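Side-chain contacts in U4/U6 snRNA-associated-splicing factor PRP24 (Saccharomyces cerevisiae, PDB 4N0T), which binds U6 snRNA and serves as a recycling factor of the spliceosome, the machinery that removes introns from precursor messenger RNA: residues 90-95 with 99-104; 268-273 with 353-358; 282-287 with 338-343; 293-298 with 344-349; 315-318 with 323-326. All coordinates share one frame; numbering follows the deposited sequence.

Contact 1 of 5, residues 90-95 with 99-104. With nucleotides of chain B.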
# COMPACT_ATOMS: atom_id res chain seq x y z
N THR A 90 -0.40 8.12 -6.79
CA THR A 90 -1.18 6.92 -6.54
C THR A 90 -1.84 6.38 -7.80
O THR A 90 -1.81 7.01 -8.87
CB THR A 90 -2.23 7.14 -5.41
OG1 THR A 90 -2.67 5.85 -4.96
CG2 THR A 90 -3.45 7.93 -5.91
N ASN A 91 -2.40 5.18 -7.66
CA ASN A 91 -3.08 4.49 -8.75
C ASN A 91 -2.17 4.17 -9.95
O ASN A 91 -2.63 4.16 -11.10
CB ASN A 91 -4.32 5.25 -9.23
CG ASN A 91 -5.34 4.33 -9.89
OD1 ASN A 91 -5.54 3.19 -9.46
ND2 ASN A 91 -5.97 4.81 -10.97
N PHE A 92 -0.89 3.94 -9.67
CA PHE A 92 -0.06 3.22 -10.64
C PHE A 92 -0.50 1.76 -10.61
O PHE A 92 -1.19 1.33 -9.68
CB PHE A 92 1.44 3.40 -10.34
CG PHE A 92 1.81 3.34 -8.87
CD1 PHE A 92 2.04 2.12 -8.24
CD2 PHE A 92 1.99 4.52 -8.14
CE1 PHE A 92 2.43 2.08 -6.89
CE2 PHE A 92 2.36 4.48 -6.79
CZ PHE A 92 2.58 3.27 -6.17
N PRO A 93 -0.13 0.98 -11.65
CA PRO A 93 -0.56 -0.43 -11.65
C PRO A 93 -0.07 -1.21 -10.42
O PRO A 93 0.98 -0.89 -9.87
CB PRO A 93 0.10 -0.98 -12.93
CG PRO A 93 0.17 0.19 -13.83
CD PRO A 93 0.52 1.36 -12.91
N PRO A 94 -0.85 -2.22 -9.99
CA PRO A 94 -0.60 -3.00 -8.77
C PRO A 94 0.77 -3.67 -8.69
O PRO A 94 1.25 -3.98 -7.59
CB PRO A 94 -1.69 -4.08 -8.82
CG PRO A 94 -2.79 -3.45 -9.57
CD PRO A 94 -2.16 -2.53 -10.57
N SER A 95 1.37 -3.91 -9.85
CA SER A 95 2.65 -4.60 -9.92
C SER A 95 3.80 -3.64 -10.24
O SER A 95 4.94 -4.07 -10.44
CB SER A 95 2.59 -5.69 -10.98
OG SER A 95 2.28 -5.13 -12.25
N ARG A 99 11.44 0.81 -9.22
CA ARG A 99 12.19 0.93 -10.47
C ARG A 99 11.29 1.45 -11.58
O ARG A 99 11.68 2.34 -12.35
CB ARG A 99 12.77 -0.43 -10.84
CG ARG A 99 13.67 -0.46 -12.07
CD ARG A 99 13.89 -1.91 -12.49
NE ARG A 99 15.13 -2.14 -13.24
CZ ARG A 99 15.67 -3.34 -13.42
NH1 ARG A 99 15.10 -4.42 -12.90
NH2 ARG A 99 16.80 -3.47 -14.11
N ASN A 100 10.06 0.92 -11.66
CA ASN A 100 9.11 1.39 -12.66
C ASN A 100 8.82 2.87 -12.51
O ASN A 100 8.71 3.61 -13.49
CB ASN A 100 7.79 0.60 -12.61
CG ASN A 100 7.96 -0.86 -12.99
OD1 ASN A 100 7.41 -1.75 -12.34
ND2 ASN A 100 8.72 -1.12 -14.05
N ILE A 101 8.67 3.32 -11.26
CA ILE A 101 8.38 4.72 -11.02
C ILE A 101 9.59 5.56 -11.38
O ILE A 101 9.47 6.63 -11.99
CB ILE A 101 7.97 4.95 -9.55
CG1 ILE A 101 6.67 4.19 -9.27
CG2 ILE A 101 7.83 6.43 -9.27
CD1 ILE A 101 6.26 4.13 -7.80
N ARG A 102 10.77 5.07 -11.01
CA ARG A 102 12.00 5.78 -11.33
C ARG A 102 12.12 5.94 -12.84
O ARG A 102 12.45 7.02 -13.33
CB ARG A 102 13.22 5.06 -10.76
CG ARG A 102 14.52 5.86 -10.92
CD ARG A 102 15.71 5.17 -10.27
NE ARG A 102 15.38 4.66 -8.94
CZ ARG A 102 15.58 5.31 -7.80
NH1 ARG A 102 16.13 6.52 -7.79
NH2 ARG A 102 15.23 4.75 -6.64
N ASP A 103 11.79 4.89 -13.57
CA ASP A 103 11.88 4.93 -15.03
C ASP A 103 10.87 5.90 -15.67
O ASP A 103 11.20 6.58 -16.64
CB ASP A 103 11.79 3.52 -15.62
CG ASP A 103 12.97 2.64 -15.21
OD1 ASP A 103 14.03 3.19 -14.84
OD2 ASP A 103 12.83 1.40 -15.24
N LEU A 104 9.67 6.00 -15.10
CA LEU A 104 8.70 7.02 -15.53
C LEU A 104 9.29 8.43 -15.53
O LEU A 104 9.12 9.18 -16.49
CB LEU A 104 7.48 7.05 -14.60
CG LEU A 104 6.23 6.22 -14.85
CD1 LEU A 104 5.13 6.72 -13.94
CD2 LEU A 104 5.79 6.31 -16.31
P A B 18 -9.01 -0.12 -2.87
OP1 A B 18 -8.55 -0.86 -1.66
OP2 A B 18 -10.15 0.81 -2.79
O5' A B 18 -7.81 0.76 -3.46
C5' A B 18 -6.51 0.22 -3.64
C4' A B 18 -5.63 1.16 -4.45
O4' A B 18 -6.25 1.46 -5.73
C3' A B 18 -5.37 2.52 -3.83
O3' A B 18 -4.34 2.49 -2.86
C2' A B 18 -5.03 3.37 -5.06
O2' A B 18 -3.73 3.08 -5.53
C1' A B 18 -6.02 2.81 -6.07
N9 A B 18 -7.32 3.51 -6.05
C8 A B 18 -8.55 3.01 -5.68
N7 A B 18 -9.51 3.88 -5.80
C5 A B 18 -8.90 5.02 -6.30
C6 A B 18 -9.40 6.28 -6.64
N6 A B 18 -10.69 6.61 -6.55
N1 A B 18 -8.53 7.20 -7.10
C2 A B 18 -7.23 6.87 -7.21
N3 A B 18 -6.66 5.70 -6.92
C4 A B 18 -7.55 4.81 -6.45
P U B 17 -13.95 -2.08 -7.28
OP1 U B 17 -13.04 -2.58 -8.35
OP2 U B 17 -15.22 -2.77 -7.00
O5' U B 17 -13.09 -2.09 -5.93
C5' U B 17 -12.08 -1.12 -5.65
C4' U B 17 -10.70 -1.64 -5.96
O4' U B 17 -10.45 -1.53 -7.39
C3' U B 17 -9.55 -0.86 -5.32
O3' U B 17 -9.27 -1.24 -3.99
C2' U B 17 -8.39 -1.10 -6.28
O2' U B 17 -7.80 -2.38 -6.07
C1' U B 17 -9.12 -1.10 -7.62
N1 U B 17 -9.15 0.27 -8.18
C2 U B 17 -7.94 0.79 -8.66
O2 U B 17 -6.90 0.15 -8.65
N3 U B 17 -7.99 2.07 -9.15
C4 U B 17 -9.11 2.87 -9.20
O4 U B 17 -9.02 4.01 -9.64
C5 U B 17 -10.32 2.28 -8.69
C6 U B 17 -10.30 1.03 -8.21
P C B 19 -4.63 2.99 -1.36
OP1 C B 19 -3.33 2.96 -0.66
OP2 C B 19 -5.80 2.25 -0.80
O5' C B 19 -5.15 4.48 -1.55
C5' C B 19 -4.27 5.48 -2.06
C4' C B 19 -5.02 6.74 -2.36
O4' C B 19 -5.98 6.49 -3.43
C3' C B 19 -5.89 7.24 -1.22
O3' C B 19 -5.14 7.96 -0.26
C2' C B 19 -6.93 8.07 -1.94
O2' C B 19 -6.37 9.30 -2.37
C1' C B 19 -7.17 7.19 -3.17
N1 C B 19 -8.25 6.20 -2.93
C2 C B 19 -9.57 6.64 -3.08
O2 C B 19 -9.76 7.84 -3.37
N3 C B 19 -10.57 5.76 -2.88
C4 C B 19 -10.31 4.49 -2.55
N4 C B 19 -11.35 3.65 -2.36
C5 C B 19 -8.97 4.00 -2.40
C6 C B 19 -7.98 4.89 -2.60
O HOH W 1 6.08 -3.39 -13.64
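Ile-101 sets its CD1 methyl over one face of the Phe-92 ring, 4.2 Å from the ring centroid and 15° off the normal. This CH-pi contact is displaced toward the rim, nearest CE2. Phe-92 CG stands between its own backbone N and carbonyl carbon (chi1 41°), which turns the ring toward the helix. In the second RNA recognition motif this joins the loop after strand 86-90 to helix 98-107, and Ala-129 of strand 128-133 touches both side chains. On the neighbouring residue, Asn-100 OD1 accepts from Thr-97 N and, at 2.5 Å, from a water that also bonds Ser-95 O weakly. The loop also meets RNA: Asn-91 OD1 accepts a hydrogen bond from N3 of U17 of chain B at 2.7 Å, and Asn-91 ND2 bonds Thr-155 O. A leucine in place of Asn-91 would probably leave N3 of U17 of chain B without its acceptor and Thr-155 O without this donor. Asn-91 N donates to O2' of A18 of chain B at 3.3 Å.

Contact 2 of 5, residues 268-273 with 353-358; sequences RLLASR and GTINDM. With SO4 (sulfate ion), chain C.
Leu-270 and Ile-355 bring the last turn of helix 258-270 against the first turn of helix 355-365, their CA atoms 7.0 Å apart. The two side chains cross at about a right angle, Leu-270 CD2 meeting Ile-355 CG2 at 3.8 Å. Ile-355 CD1 rests 3.8 Å from Leu-269 O, and Met-358 CE approaches Leu-270 CD2 more loosely. A capping box starts the second helix: Asp-357 N donates to Thr-354 OG1 at 3.0 Å, and Thr-354 N returns a bond to Asp-357 OD2 at 2.9 Å, from 36° above the carboxylate plane. With an alanine at Asp-357, Thr-354 N would probably lose its acceptor and Arg-360 this salt-bridge partner. A sulfate, probably from the crystallisation liquor, is gripped by Thr-354 OG1, by Asn-356 ND2 through two of its oxygens, and by Arg-360. Both helices lie on one sheet face of the occluded RNA recognition motif: Leu-269 covers Leu-315, Ile-324 and Ile-326, Leu-270 covers Val-317, and Met-358 covers Cys-283 and Phe-285.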
# COMPACT_ATOMS: atom_id res chain seq x y z
N ARG A 268 -8.15 -17.52 9.51
CA ARG A 268 -8.86 -18.80 9.33
C ARG A 268 -7.93 -19.84 8.71
O ARG A 268 -7.91 -21.00 9.13
CB ARG A 268 -10.08 -18.64 8.43
CG ARG A 268 -10.85 -19.95 8.21
CD ARG A 268 -11.85 -19.88 7.06
NE ARG A 268 -11.19 -19.81 5.76
CZ ARG A 268 -10.52 -20.81 5.18
NH1 ARG A 268 -10.40 -21.99 5.80
NH2 ARG A 268 -9.96 -20.64 3.99
N LEU A 269 -7.17 -19.40 7.71
CA LEU A 269 -6.20 -20.27 7.05
C LEU A 269 -5.11 -20.71 8.00
O LEU A 269 -4.77 -21.90 8.05
CB LEU A 269 -5.57 -19.57 5.84
CG LEU A 269 -6.05 -20.02 4.47
CD1 LEU A 269 -5.15 -19.47 3.39
CD2 LEU A 269 -6.09 -21.54 4.42
N LEU A 270 -4.55 -19.77 8.75
CA LEU A 270 -3.47 -20.08 9.68
C LEU A 270 -3.91 -21.06 10.77
O LEU A 270 -3.10 -21.81 11.31
CB LEU A 270 -2.90 -18.80 10.30
CG LEU A 270 -2.27 -17.77 9.35
CD1 LEU A 270 -1.94 -16.46 10.05
CD2 LEU A 270 -1.00 -18.33 8.68
N ALA A 271 -5.21 -21.06 11.07
CA ALA A 271 -5.76 -21.95 12.09
C ALA A 271 -6.32 -23.24 11.51
O ALA A 271 -6.78 -24.11 12.26
CB ALA A 271 -6.83 -21.22 12.90
N SER A 272 -6.31 -23.37 10.19
CA SER A 272 -6.94 -24.50 9.51
C SER A 272 -6.26 -25.82 9.85
O SER A 272 -5.04 -25.88 10.01
CB SER A 272 -6.95 -24.30 7.99
OG SER A 272 -7.68 -25.32 7.33
N ARG A 273 -7.06 -26.88 9.98
CA ARG A 273 -6.56 -28.23 10.20
C ARG A 273 -7.12 -29.18 9.15
O ARG A 273 -6.95 -30.40 9.23
CB ARG A 273 -6.92 -28.72 11.61
CG ARG A 273 -6.28 -27.91 12.72
CD ARG A 273 -4.77 -27.89 12.59
NE ARG A 273 -4.16 -27.01 13.58
CZ ARG A 273 -3.83 -25.74 13.35
NH1 ARG A 273 -4.05 -25.21 12.16
NH2 ARG A 273 -3.29 -25.01 14.32
N GLY A 353 7.71 -23.54 2.11
CA GLY A 353 7.46 -24.46 3.20
C GLY A 353 6.00 -24.41 3.58
O GLY A 353 5.22 -23.70 2.94
N THR A 354 5.64 -25.17 4.60
CA THR A 354 4.28 -25.13 5.13
C THR A 354 4.11 -23.88 5.97
O THR A 354 5.08 -23.15 6.24
CB THR A 354 4.02 -26.33 6.04
OG1 THR A 354 4.88 -26.24 7.18
CG2 THR A 354 4.27 -27.63 5.30
N ILE A 355 2.87 -23.64 6.42
CA ILE A 355 2.64 -22.56 7.37
C ILE A 355 3.53 -22.71 8.60
O ILE A 355 4.16 -21.75 9.03
CB ILE A 355 1.14 -22.48 7.79
CG1 ILE A 355 0.32 -21.98 6.60
CG2 ILE A 355 0.97 -21.56 8.99
CD1 ILE A 355 -1.19 -22.16 6.77
N ASN A 356 3.63 -23.92 9.15
CA ASN A 356 4.45 -24.11 10.33
C ASN A 356 5.95 -23.91 10.07
O ASN A 356 6.68 -23.44 10.95
CB ASN A 356 4.17 -25.47 11.00
CG ASN A 356 2.81 -25.50 11.70
OD1 ASN A 356 2.24 -24.46 12.02
ND2 ASN A 356 2.30 -26.71 11.94
N ASP A 357 6.40 -24.25 8.86
CA ASP A 357 7.79 -23.97 8.46
C ASP A 357 8.05 -22.47 8.47
O ASP A 357 9.08 -21.99 8.95
CB ASP A 357 8.07 -24.49 7.04
CG ASP A 357 8.17 -26.00 6.96
OD1 ASP A 357 8.52 -26.66 7.97
OD2 ASP A 357 7.91 -26.53 5.86
N MET A 358 7.11 -21.73 7.90
CA MET A 358 7.21 -20.28 7.87
C MET A 358 7.28 -19.71 9.28
O MET A 358 8.11 -18.85 9.57
CB MET A 358 6.00 -19.69 7.13
CG MET A 358 5.95 -18.17 7.16
SD MET A 358 4.50 -17.52 6.27
CE MET A 358 3.16 -18.25 7.23
S SO4 C . 4.47 -29.17 10.04
O1 SO4 C . 3.12 -28.79 9.62
O2 SO4 C . 4.62 -28.97 11.48
O3 SO4 C . 4.69 -30.58 9.71
O4 SO4 C . 5.43 -28.37 9.30

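Contact 3 of 5, residues 282-287 with 338-343; sequences ICLFPL and MILNGS
Leu-340, the last helical residue of 330-340, carries the contact almost alone, laying its CD1 methyl against the ends of two side chains of strand 281-285. Its CD1 meets Ile-282 CD1 at 3.5 Å and Leu-284 CD2 at 3.8 Å, and each of those side chains crosses Leu-340 at about a right angle. Leu-284 CD2 also reaches back to Leu-340 CB, 3.9 Å away. Ile-282 is able to meet it because CG1 lies between the backbone N and the carbonyl carbon (chi1 70°), with the chain extended beyond it toward the helix. Next, Asn-341 leaves the helix, and its OD1 accepts from Ser-352 N of strand 348-353. Gly-342 follows at positive phi in a type II turn running from Leu-340 to Ser-343; a CB here would be jammed against the carbonyl oxygen of Asn-341. Ser-343 then closes the turn with two bonds to one oxygen: Leu-340 O accepts from Ser-343 N at 3.0 Å and from Ser-343 OG at 2.8 Å, the hydroxyl tilted 17° from the carbonyl plane. The contact ties the second helix of the occluded RNA recognition motif's beta-alpha-beta-beta-alpha-beta fold to its first, central strand. Phe-299 and Leu-300 of helix 293-302 also pack on Leu-340, while Cys-283 and Phe-285 turn to the other face, toward helix 355-365.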
# COMPACT_ATOMS: atom_id res chain seq x y z
N ILE A 282 1.29 -23.33 -0.33
CA ILE A 282 2.65 -23.24 0.18
C ILE A 282 2.86 -21.83 0.72
O ILE A 282 2.09 -20.92 0.42
CB ILE A 282 3.72 -23.50 -0.91
CG1 ILE A 282 3.76 -22.34 -1.90
CG2 ILE A 282 3.48 -24.84 -1.62
CD1 ILE A 282 4.87 -22.48 -2.94
N CYS A 283 3.89 -21.66 1.54
CA CYS A 283 4.27 -20.33 2.00
C CYS A 283 5.60 -19.97 1.39
O CYS A 283 6.45 -20.84 1.18
CB CYS A 283 4.41 -20.32 3.52
SG CYS A 283 2.83 -20.54 4.37
N LEU A 284 5.77 -18.69 1.08
CA LEU A 284 7.06 -18.15 0.66
C LEU A 284 7.53 -17.17 1.73
O LEU A 284 6.74 -16.37 2.23
CB LEU A 284 6.92 -17.41 -0.67
CG LEU A 284 6.49 -18.25 -1.87
CD1 LEU A 284 6.52 -17.40 -3.14
CD2 LEU A 284 7.41 -19.49 -2.05
N PHE A 285 8.81 -17.22 2.09
CA PHE A 285 9.33 -16.37 3.16
C PHE A 285 10.86 -16.43 3.08
O PHE A 285 11.38 -17.38 2.51
CB PHE A 285 8.85 -16.91 4.51
CG PHE A 285 9.10 -18.38 4.72
CD1 PHE A 285 8.21 -19.33 4.25
CD2 PHE A 285 10.24 -18.81 5.41
CE1 PHE A 285 8.43 -20.68 4.44
CE2 PHE A 285 10.46 -20.16 5.61
CZ PHE A 285 9.56 -21.10 5.13
N PRO A 286 11.56 -15.42 3.62
CA PRO A 286 11.02 -14.15 4.12
C PRO A 286 10.84 -13.16 2.98
O PRO A 286 11.61 -13.17 2.01
CB PRO A 286 12.13 -13.66 5.05
CG PRO A 286 13.39 -14.13 4.35
CD PRO A 286 13.03 -15.48 3.73
N LEU A 287 9.82 -12.31 3.10
CA LEU A 287 9.50 -11.31 2.09
C LEU A 287 9.37 -9.95 2.77
O LEU A 287 8.95 -9.85 3.93
CB LEU A 287 8.14 -11.64 1.44
CG LEU A 287 8.01 -12.95 0.67
CD1 LEU A 287 6.57 -13.22 0.21
CD2 LEU A 287 8.93 -12.89 -0.53
N MET A 338 8.96 -27.56 -4.32
CA MET A 338 10.32 -27.89 -4.75
C MET A 338 10.98 -26.79 -5.59
O MET A 338 12.11 -26.39 -5.32
CB MET A 338 10.30 -29.20 -5.54
CG MET A 338 11.65 -29.57 -6.10
SD MET A 338 11.54 -30.95 -7.26
CE MET A 338 10.87 -32.24 -6.21
N ILE A 339 10.27 -26.33 -6.61
CA ILE A 339 10.79 -25.30 -7.51
C ILE A 339 11.10 -23.99 -6.80
O ILE A 339 12.13 -23.36 -7.04
CB ILE A 339 9.80 -25.04 -8.68
CG1 ILE A 339 9.81 -26.20 -9.68
CG2 ILE A 339 10.15 -23.74 -9.41
CD1 ILE A 339 8.81 -26.03 -10.82
N LEU A 340 10.21 -23.55 -5.91
CA LEU A 340 10.38 -22.22 -5.34
C LEU A 340 11.44 -22.13 -4.24
O LEU A 340 12.00 -21.06 -4.02
CB LEU A 340 9.03 -21.68 -4.83
CG LEU A 340 8.14 -21.24 -5.99
CD1 LEU A 340 6.73 -20.92 -5.52
CD2 LEU A 340 8.75 -20.03 -6.66
N ASN A 341 11.70 -23.23 -3.54
CA ASN A 341 12.62 -23.17 -2.40
C ASN A 341 14.02 -22.86 -2.91
O ASN A 341 14.57 -23.61 -3.72
CB ASN A 341 12.63 -24.48 -1.62
CG ASN A 341 13.35 -24.36 -0.29
OD1 ASN A 341 13.15 -23.40 0.46
ND2 ASN A 341 14.20 -25.33 0.01
N GLY A 342 14.58 -21.74 -2.47
CA GLY A 342 15.91 -21.36 -2.92
C GLY A 342 15.95 -20.50 -4.18
O GLY A 342 17.02 -20.09 -4.63
N SER A 343 14.78 -20.24 -4.76
CA SER A 343 14.70 -19.33 -5.90
C SER A 343 15.01 -17.90 -5.45
O SER A 343 15.10 -17.62 -4.25
CB SER A 343 13.31 -19.40 -6.54
OG SER A 343 12.34 -18.87 -5.65

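Contact 4 of 5, residues 293-298 with 344-349; sequences PSLICQ and QFQGKV
Phe-345 points its ring at two residues of helix 293-302, CZ lying 4.2 Å from Leu-295 CG and 4.2 Å from Ile-296 CG1. Leu-295 O comes to the ring's edge, near its plane, 4.2 Å from CE1. Beside it, Gln-346 and Leu-295 approach from opposite directions, and the CD2 methyl of Leu-295 is nearly equidistant from the two ends of the amide, 3.7 Å from Gln-346 OE1 and 3.8 Å from Gln-346 NE2. A bend at chi2 (-113°) brings the amide there, while Gln-346 CG sits over a face of the Phe-345 ring. In the occluded RNA recognition motif this joins the first helix of the fold to the small hairpin of strands 344-345 and 348-353. A type I' turn from Phe-345 to Lys-348 holds that hairpin, Phe-345 N bonding Lys-348 O at 2.8 Å and Lys-348 N bonding Phe-345 O at 3.0 Å. Further out, Phe-299 meets the Phe-345 ring edge-to-face, Ile-296 packs on Ala-323 and Ile-325, and Leu-295 N donates to Ser-292 OG where the helix begins.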
# COMPACT_ATOMS: atom_id res chain seq x y z
N PRO A 293 0.62 -8.94 -3.32
CA PRO A 293 0.24 -10.16 -4.02
C PRO A 293 0.41 -10.04 -5.53
O PRO A 293 0.82 -11.01 -6.17
CB PRO A 293 -1.24 -10.31 -3.66
CG PRO A 293 -1.31 -9.74 -2.28
CD PRO A 293 -0.36 -8.56 -2.29
N SER A 294 0.11 -8.86 -6.09
CA SER A 294 0.26 -8.67 -7.53
C SER A 294 1.71 -8.82 -7.98
O SER A 294 1.97 -9.37 -9.04
CB SER A 294 -0.28 -7.31 -7.98
OG SER A 294 -1.67 -7.25 -7.73
N LEU A 295 2.64 -8.32 -7.18
CA LEU A 295 4.05 -8.44 -7.52
C LEU A 295 4.48 -9.91 -7.46
O LEU A 295 5.25 -10.39 -8.32
CB LEU A 295 4.88 -7.58 -6.57
CG LEU A 295 6.34 -7.40 -6.97
CD1 LEU A 295 6.41 -6.68 -8.31
CD2 LEU A 295 7.10 -6.62 -5.91
N ILE A 296 3.99 -10.63 -6.46
CA ILE A 296 4.31 -12.05 -6.32
C ILE A 296 3.73 -12.85 -7.48
O ILE A 296 4.39 -13.74 -8.03
CB ILE A 296 3.78 -12.60 -4.99
CG1 ILE A 296 4.51 -11.94 -3.83
CG2 ILE A 296 3.91 -14.13 -4.95
CD1 ILE A 296 3.90 -12.24 -2.46
N CYS A 297 2.50 -12.52 -7.86
CA CYS A 297 1.83 -13.19 -8.98
C CYS A 297 2.64 -13.01 -10.27
O CYS A 297 2.85 -13.96 -11.04
CB CYS A 297 0.42 -12.62 -9.15
SG CYS A 297 -0.60 -13.48 -10.37
N GLN A 298 3.11 -11.79 -10.49
CA GLN A 298 3.91 -11.48 -11.67
C GLN A 298 5.19 -12.31 -11.70
O GLN A 298 5.56 -12.87 -12.74
CB GLN A 298 4.21 -9.99 -11.69
CG GLN A 298 5.16 -9.56 -12.78
CD GLN A 298 5.46 -8.07 -12.71
OE1 GLN A 298 4.73 -7.26 -13.28
NE2 GLN A 298 6.52 -7.71 -12.01
N GLN A 344 15.19 -16.98 -6.40
CA GLN A 344 15.48 -15.60 -6.06
C GLN A 344 14.29 -14.70 -6.36
O GLN A 344 13.70 -14.76 -7.44
CB GLN A 344 16.72 -15.08 -6.81
CG GLN A 344 18.05 -15.52 -6.20
CD GLN A 344 19.14 -14.47 -6.38
OE1 GLN A 344 19.03 -13.58 -7.22
NE2 GLN A 344 20.20 -14.58 -5.58
N PHE A 345 13.94 -13.85 -5.39
CA PHE A 345 12.88 -12.87 -5.56
C PHE A 345 13.40 -11.52 -5.06
O PHE A 345 13.86 -11.41 -3.92
CB PHE A 345 11.64 -13.31 -4.78
CG PHE A 345 10.48 -12.35 -4.87
CD1 PHE A 345 9.74 -12.24 -6.04
CD2 PHE A 345 10.12 -11.58 -3.77
CE1 PHE A 345 8.65 -11.36 -6.11
CE2 PHE A 345 9.05 -10.69 -3.84
CZ PHE A 345 8.31 -10.59 -5.01
N GLN A 346 13.33 -10.51 -5.93
CA GLN A 346 13.82 -9.17 -5.62
C GLN A 346 15.28 -9.20 -5.18
O GLN A 346 15.67 -8.50 -4.25
CB GLN A 346 12.94 -8.49 -4.56
CG GLN A 346 11.45 -8.53 -4.88
CD GLN A 346 10.85 -7.16 -5.18
OE1 GLN A 346 10.74 -6.75 -6.33
NE2 GLN A 346 10.44 -6.46 -4.12
N GLY A 347 16.08 -10.03 -5.85
CA GLY A 347 17.50 -10.12 -5.57
C GLY A 347 17.86 -10.88 -4.31
O GLY A 347 19.02 -10.91 -3.92
N LYS A 348 16.87 -11.52 -3.68
CA LYS A 348 17.13 -12.24 -2.43
C LYS A 348 16.65 -13.68 -2.55
O LYS A 348 15.66 -13.94 -3.23
CB LYS A 348 16.40 -11.57 -1.26
CG LYS A 348 16.92 -10.19 -0.89
CD LYS A 348 16.15 -9.61 0.29
CE LYS A 348 15.23 -8.47 -0.13
NZ LYS A 348 14.33 -8.04 0.98
N VAL A 349 17.33 -14.60 -1.88
CA VAL A 349 16.89 -16.00 -1.88
C VAL A 349 15.66 -16.14 -0.98
O VAL A 349 15.61 -15.57 0.11
CB VAL A 349 18.02 -16.94 -1.43
CG1 VAL A 349 17.54 -18.37 -1.34
CG2 VAL A 349 19.20 -16.83 -2.39

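Contact 5 of 5, residues 315-318 with 323-326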
# COMPACT_ATOMS: atom_id res chain seq x y z
N LEU A 315 -2.10 -14.53 -0.54
CA LEU A 315 -2.43 -13.79 0.67
C LEU A 315 -1.15 -13.42 1.41
O LEU A 315 -0.24 -14.24 1.54
CB LEU A 315 -3.29 -14.66 1.60
CG LEU A 315 -4.55 -15.24 0.95
CD1 LEU A 315 -5.23 -16.23 1.87
CD2 LEU A 315 -5.49 -14.12 0.63
N LEU A 316 -1.08 -12.19 1.90
CA LEU A 316 0.09 -11.81 2.70
C LEU A 316 -0.08 -12.25 4.15
O LEU A 316 -1.21 -12.24 4.70
CB LEU A 316 0.33 -10.30 2.66
CG LEU A 316 0.57 -9.65 1.31
CD1 LEU A 316 0.92 -8.20 1.56
CD2 LEU A 316 1.73 -10.36 0.55
N VAL A 317 1.02 -12.66 4.75
CA VAL A 317 1.06 -12.97 6.17
C VAL A 317 2.28 -12.22 6.72
O VAL A 317 3.32 -12.82 7.06
CB VAL A 317 1.20 -14.49 6.42
CG1 VAL A 317 1.06 -14.79 7.91
CG2 VAL A 317 0.13 -15.27 5.66
N SER A 318 2.18 -10.90 6.80
CA SER A 318 3.37 -10.10 7.08
C SER A 318 3.87 -10.26 8.51
O SER A 318 5.03 -9.96 8.79
CB SER A 318 3.12 -8.63 6.76
OG SER A 318 1.96 -8.21 7.45
N ALA A 323 4.07 -14.99 2.64
CA ALA A 323 2.86 -14.97 1.84
C ALA A 323 2.42 -16.41 1.65
O ALA A 323 3.25 -17.33 1.61
CB ALA A 323 3.10 -14.30 0.49
N ILE A 324 1.11 -16.60 1.57
CA ILE A 324 0.53 -17.90 1.27
C ILE A 324 0.11 -17.91 -0.19
O ILE A 324 -0.54 -16.97 -0.68
CB ILE A 324 -0.70 -18.16 2.13
CG1 ILE A 324 -0.27 -18.30 3.60
CG2 ILE A 324 -1.43 -19.42 1.65
CD1 ILE A 324 -1.45 -18.35 4.59
N ILE A 325 0.51 -18.96 -0.90
CA ILE A 325 0.08 -19.15 -2.27
C ILE A 325 -0.81 -20.38 -2.30
O ILE A 325 -0.37 -21.47 -1.94
CB ILE A 325 1.25 -19.42 -3.21
CG1 ILE A 325 2.43 -18.48 -2.93
CG2 ILE A 325 0.78 -19.32 -4.67
CD1 ILE A 325 2.16 -17.04 -3.27
N ILE A 326 -2.06 -20.21 -2.71
CA ILE A 326 -2.98 -21.34 -2.76
C ILE A 326 -3.09 -21.77 -4.21
O ILE A 326 -3.40 -20.96 -5.08
CB ILE A 326 -4.35 -20.97 -2.22
CG1 ILE A 326 -4.23 -20.40 -0.80
CG2 ILE A 326 -5.27 -22.18 -2.23
CD1 ILE A 326 -5.58 -20.04 -0.19
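Leu-315 and Ile-324 face each other as a hydrogen-bonded pair in the antiparallel hairpin of strands 311-317 and 322-327, the second and third strands of the occluded RNA recognition motif. Two bonds join them: Leu-315 N to Ile-324 O at 2.9 Å, and Ile-324 N to Leu-315 O at 2.7 Å. The strand axes run at 150°, so the pair is antiparallel but clearly twisted. On the face that carries these two residues, Val-317 and Ile-324 cross obliquely, Val-317 CG2 touching Ile-324 CD1 at 3.6 Å. With CG1 anti to the backbone N (chi1 -173°), it is the other methyl of Val-317 that is turned to the isoleucine. Along the same diagonal, one pair further on, Leu-315 CD1 meets Ile-326 CD1 at 4.3 Å. Helix 258-270 covers this face, the one many RNA recognition motifs use for RNA, consistent with the name occluded. The opposite face holds the non-hydrogen-bonded pair Leu-316 and Ala-323, where Leu-316 CD2 comes within 4.2 Å of Ala-323 CB; Pro-293 and Ile-296 of helix 293-302 lie against it. Leu-315 O is met a second time, by Ala-323 CA, in a CA-H...O contact of 3.2 Å.

Overall arrangement
From the N terminus, contact 1 comes first and closes a short loop, with only three residues between its segments, in the second RNA recognition motif. The rest concern the occluded motif. Contact 2 spans it, closing a loop of 79 residues between the helix that leads in and the last helix of the chain; contacts 3, 4 and 5 all nest inside. Contacts 3 and 4 cross, their segments alternating along the chain, and bind both helices of one face to the sheet. Contact 5, the hairpin, nests within each of them and is touched by contact 2 on the other face. Contacts 1 and 4 touch through Ser-95 and Leu-295, bringing the two motifs together.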